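Glutathione peroxidase (Schistosoma mansoni, PDB 2V1M) catalyses the reduction of hydrogen peroxide to water at the expense of two glutathione molecules, which are joined as glutathione disulfide. Local coordinates at residues N73-Q78 against K131-K136. Residues are numbered along the deposited sequence; the frame is centred on the assembly and turned at random.
Sequences NQFGGQ and KWNFSK. With SO4 (sulfate ion), chain B.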
loop_
_atom_site.group_PDB
_atom_site.type_symbol
_atom_site.label_atom_id
_atom_site.label_comp_id
_atom_site.label_asym_id
_atom_site.label_seq_id
_atom_site.Cartn_x
_atom_site.Cartn_y
_atom_site.Cartn_z
ATOM N N ASN A 73 -6.991 8.818 -6.745
ATOM C CA ASN A 73 -7.080 10.173 -7.262
ATOM C C ASN A 73 -7.897 11.118 -6.345
ATOM O O ASN A 73 -8.431 12.121 -6.839
ATOM C CB ASN A 73 -7.667 10.185 -8.686
ATOM C CG ASN A 73 -7.400 11.504 -9.393
ATOM O OD1 ASN A 73 -6.352 12.124 -9.214
ATOM N ND2 ASN A 73 -8.339 11.941 -10.210
ATOM N N GLN A 74 -7.992 10.810 -5.045
ATOM C CA GLN A 74 -8.769 11.648 -4.136
ATOM C C GLN A 74 -8.010 12.842 -3.585
ATOM O O GLN A 74 -8.631 13.654 -2.879
ATOM C CB GLN A 74 -9.350 10.819 -2.991
ATOM C CG GLN A 74 -10.424 9.881 -3.475
ATOM C CD GLN A 74 -11.055 9.131 -2.322
ATOM O OE1 GLN A 74 -10.385 8.363 -1.618
ATOM N NE2 GLN A 74 -12.355 9.380 -2.095
ATOM N N PHE A 75 -6.703 12.979 -3.868
ATOM C CA PHE A 75 -5.867 13.975 -3.209
ATOM C C PHE A 75 -5.254 14.909 -4.255
ATOM O O PHE A 75 -4.225 14.597 -4.842
ATOM C CB PHE A 75 -4.814 13.282 -2.334
ATOM C CG PHE A 75 -5.427 12.337 -1.325
ATOM C CD1 PHE A 75 -6.157 12.840 -0.235
ATOM C CD2 PHE A 75 -5.372 10.969 -1.533
ATOM C CE1 PHE A 75 -6.756 11.958 0.663
ATOM C CE2 PHE A 75 -5.963 10.094 -0.619
ATOM C CZ PHE A 75 -6.656 10.605 0.486
ATOM N N GLY A 76 -5.910 16.046 -4.432
ATOM C CA GLY A 76 -5.376 17.062 -5.319
ATOM C C GLY A 76 -5.387 16.684 -6.795
ATOM O O GLY A 76 -4.668 17.283 -7.597
ATOM N N GLY A 77 -6.193 15.699 -7.167
ATOM C CA GLY A 77 -6.218 15.216 -8.561
ATOM C C GLY A 77 -4.819 14.770 -9.016
ATOM O O GLY A 77 -4.452 14.928 -10.193
ATOM N N GLN A 78 -4.071 14.126 -8.110
ATOM C CA GLN A 78 -2.684 13.768 -8.384
ATOM C C GLN A 78 -2.467 12.367 -8.952
ATOM O O GLN A 78 -1.316 11.989 -9.230
ATOM C CB GLN A 78 -1.822 14.043 -7.151
ATOM C CG GLN A 78 -1.754 15.523 -6.883
ATOM C CD GLN A 78 -0.998 15.892 -5.599
ATOM O OE1 GLN A 78 -0.602 15.051 -4.795
ATOM N NE2 GLN A 78 -0.796 17.188 -5.396
ATOM N N LYS A 131 -4.971 11.109 4.906
ATOM C CA LYS A 131 -4.766 12.542 4.801
ATOM C C LYS A 131 -4.195 13.029 3.485
ATOM O O LYS A 131 -4.461 14.170 3.087
ATOM C CB LYS A 131 -3.890 13.030 5.926
ATOM C CG LYS A 131 -4.586 12.983 7.260
ATOM C CD LYS A 131 -3.582 13.262 8.380
ATOM C CE LYS A 131 -4.222 13.384 9.749
ATOM N NZ LYS A 131 -5.017 12.194 10.121
ATOM N N TRP A 132 -3.426 12.197 2.792
ATOM C CA TRP A 132 -2.887 12.572 1.486
ATOM C C TRP A 132 -2.375 11.296 0.811
ATOM O O TRP A 132 -2.480 10.188 1.366
ATOM C CB TRP A 132 -1.783 13.672 1.602
ATOM C CG TRP A 132 -1.643 14.478 0.348
ATOM C CD1 TRP A 132 -0.567 14.512 -0.500
ATOM C CD2 TRP A 132 -2.636 15.335 -0.237
ATOM N NE1 TRP A 132 -0.835 15.344 -1.573
ATOM C CE2 TRP A 132 -2.098 15.851 -1.440
ATOM C CE3 TRP A 132 -3.937 15.747 0.149
ATOM C CZ2 TRP A 132 -2.802 16.759 -2.256
ATOM C CZ3 TRP A 132 -4.632 16.659 -0.667
ATOM C CH2 TRP A 132 -4.052 17.145 -1.858
ATOM N N ASN A 133 -1.809 11.456 -0.382
ATOM C CA ASN A 133 -1.107 10.344 -1.028
ATOM C C ASN A 133 0.029 9.835 -0.137
ATOM O O ASN A 133 0.662 10.589 0.602
ATOM C CB ASN A 133 -0.578 10.796 -2.380
ATOM C CG ASN A 133 -1.635 11.474 -3.213
ATOM O OD1 ASN A 133 -2.671 10.879 -3.550
ATOM N ND2 ASN A 133 -1.399 12.752 -3.521
ATOM N N PHE A 134 0.334 8.544 -0.300
ATOM C CA PHE A 134 1.483 7.885 0.316
ATOM C C PHE A 134 1.374 7.696 1.822
ATOM O O PHE A 134 2.381 7.683 2.516
ATOM C CB PHE A 134 2.817 8.529 -0.090
ATOM C CG PHE A 134 3.045 8.464 -1.583
ATOM C CD1 PHE A 134 3.423 7.270 -2.192
ATOM C CD2 PHE A 134 2.895 9.599 -2.388
ATOM C CE1 PHE A 134 3.649 7.185 -3.549
ATOM C CE2 PHE A 134 3.109 9.509 -3.757
ATOM C CZ PHE A 134 3.480 8.335 -4.358
ATOM N N SER A 135 0.155 7.499 2.336
ATOM C CA SER A 135 0.065 6.915 3.681
ATOM C C SER A 135 0.485 5.435 3.577
ATOM O O SER A 135 0.513 4.843 2.477
ATOM C CB SER A 135 -1.367 6.997 4.196
ATOM O OG SER A 135 -1.406 6.911 5.604
ATOM N N LYS A 136 0.845 4.840 4.721
ATOM C CA LYS A 136 1.315 3.458 4.777
ATOM C C LYS A 136 0.652 2.706 5.906
ATOM O O LYS A 136 0.570 3.219 7.038
ATOM C CB LYS A 136 2.846 3.360 4.935
ATOM C CG LYS A 136 3.660 3.999 3.828
ATOM C CD LYS A 136 4.039 5.491 4.046
ATOM C CE LYS A 136 4.855 5.975 2.868
ATOM N NZ LYS A 136 5.115 7.444 2.899
HETATM S S SO4 B . -2.212 9.755 9.540
HETATM O O1 SO4 B . -3.709 9.863 9.546
HETATM O O2 SO4 B . -1.722 10.584 10.663
HETATM O O3 SO4 B . -1.881 8.331 9.747
HETATM O O4 SO4 B . -1.673 10.295 8.293
HETATM O O HOH W 1 -4.679 11.668 -5.510
#
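Gln-78, Trp-132 and Asn-133 meet in the active site of this thioredoxin-fold peroxidase, where the loop after strand 65-71 faces the loop leading into strand 136-139. The trio is consistent with the Gln, Trp and Asn that, with the selenocysteine or cysteine, form the catalytic tetrad known from glutathione peroxidases. The active-site residue, assigned by similarity, is position 43, oxidised here to cysteinesulfonic acid; its sulfonate oxygens accept a hydrogen bond from Asn-133 ND2 and a weak one from Trp-132 NE1.

Gln-78 reaches across with a stretched-out side chain, and its amide plane stands nearly perpendicular to the indole. Its OE1 receives a weak, bent bond from Trp-132 NE1 (3.2 Å, N-H...O 126°). Asn-133 ND2 lies only 2.7 Å from Gln-78 OE1, but its N-H does not point at it well enough to count as a hydrogen bond. The indole N-H thus makes two weak bonds, to Gln-78 OE1 and to the sulfonate.

Phe-75 CB sits over the six-membered ring of Trp-132 in a CH-pi contact, 3.5 Å from the centroid, while the two ring planes are inclined at 54°. CG of Trp-132 lies anti to its own backbone N (chi1 -155°); the far end of the indole reaches the 73-78 loop, Trp-132 CH2 lying 3.4 Å from Gly-76 N. One face of the phenyl ring is covered by Gln-74 CB, the opposite face by Trp-132 CA near the rim. At the phenyl edge, Asn-133 OD1 approaches Phe-75 CD2 to 3.4 Å; a water that accepts from Phe-75 N (2.9 Å) lies 2.9 Å from Asn-133 OD1 and can donate to it.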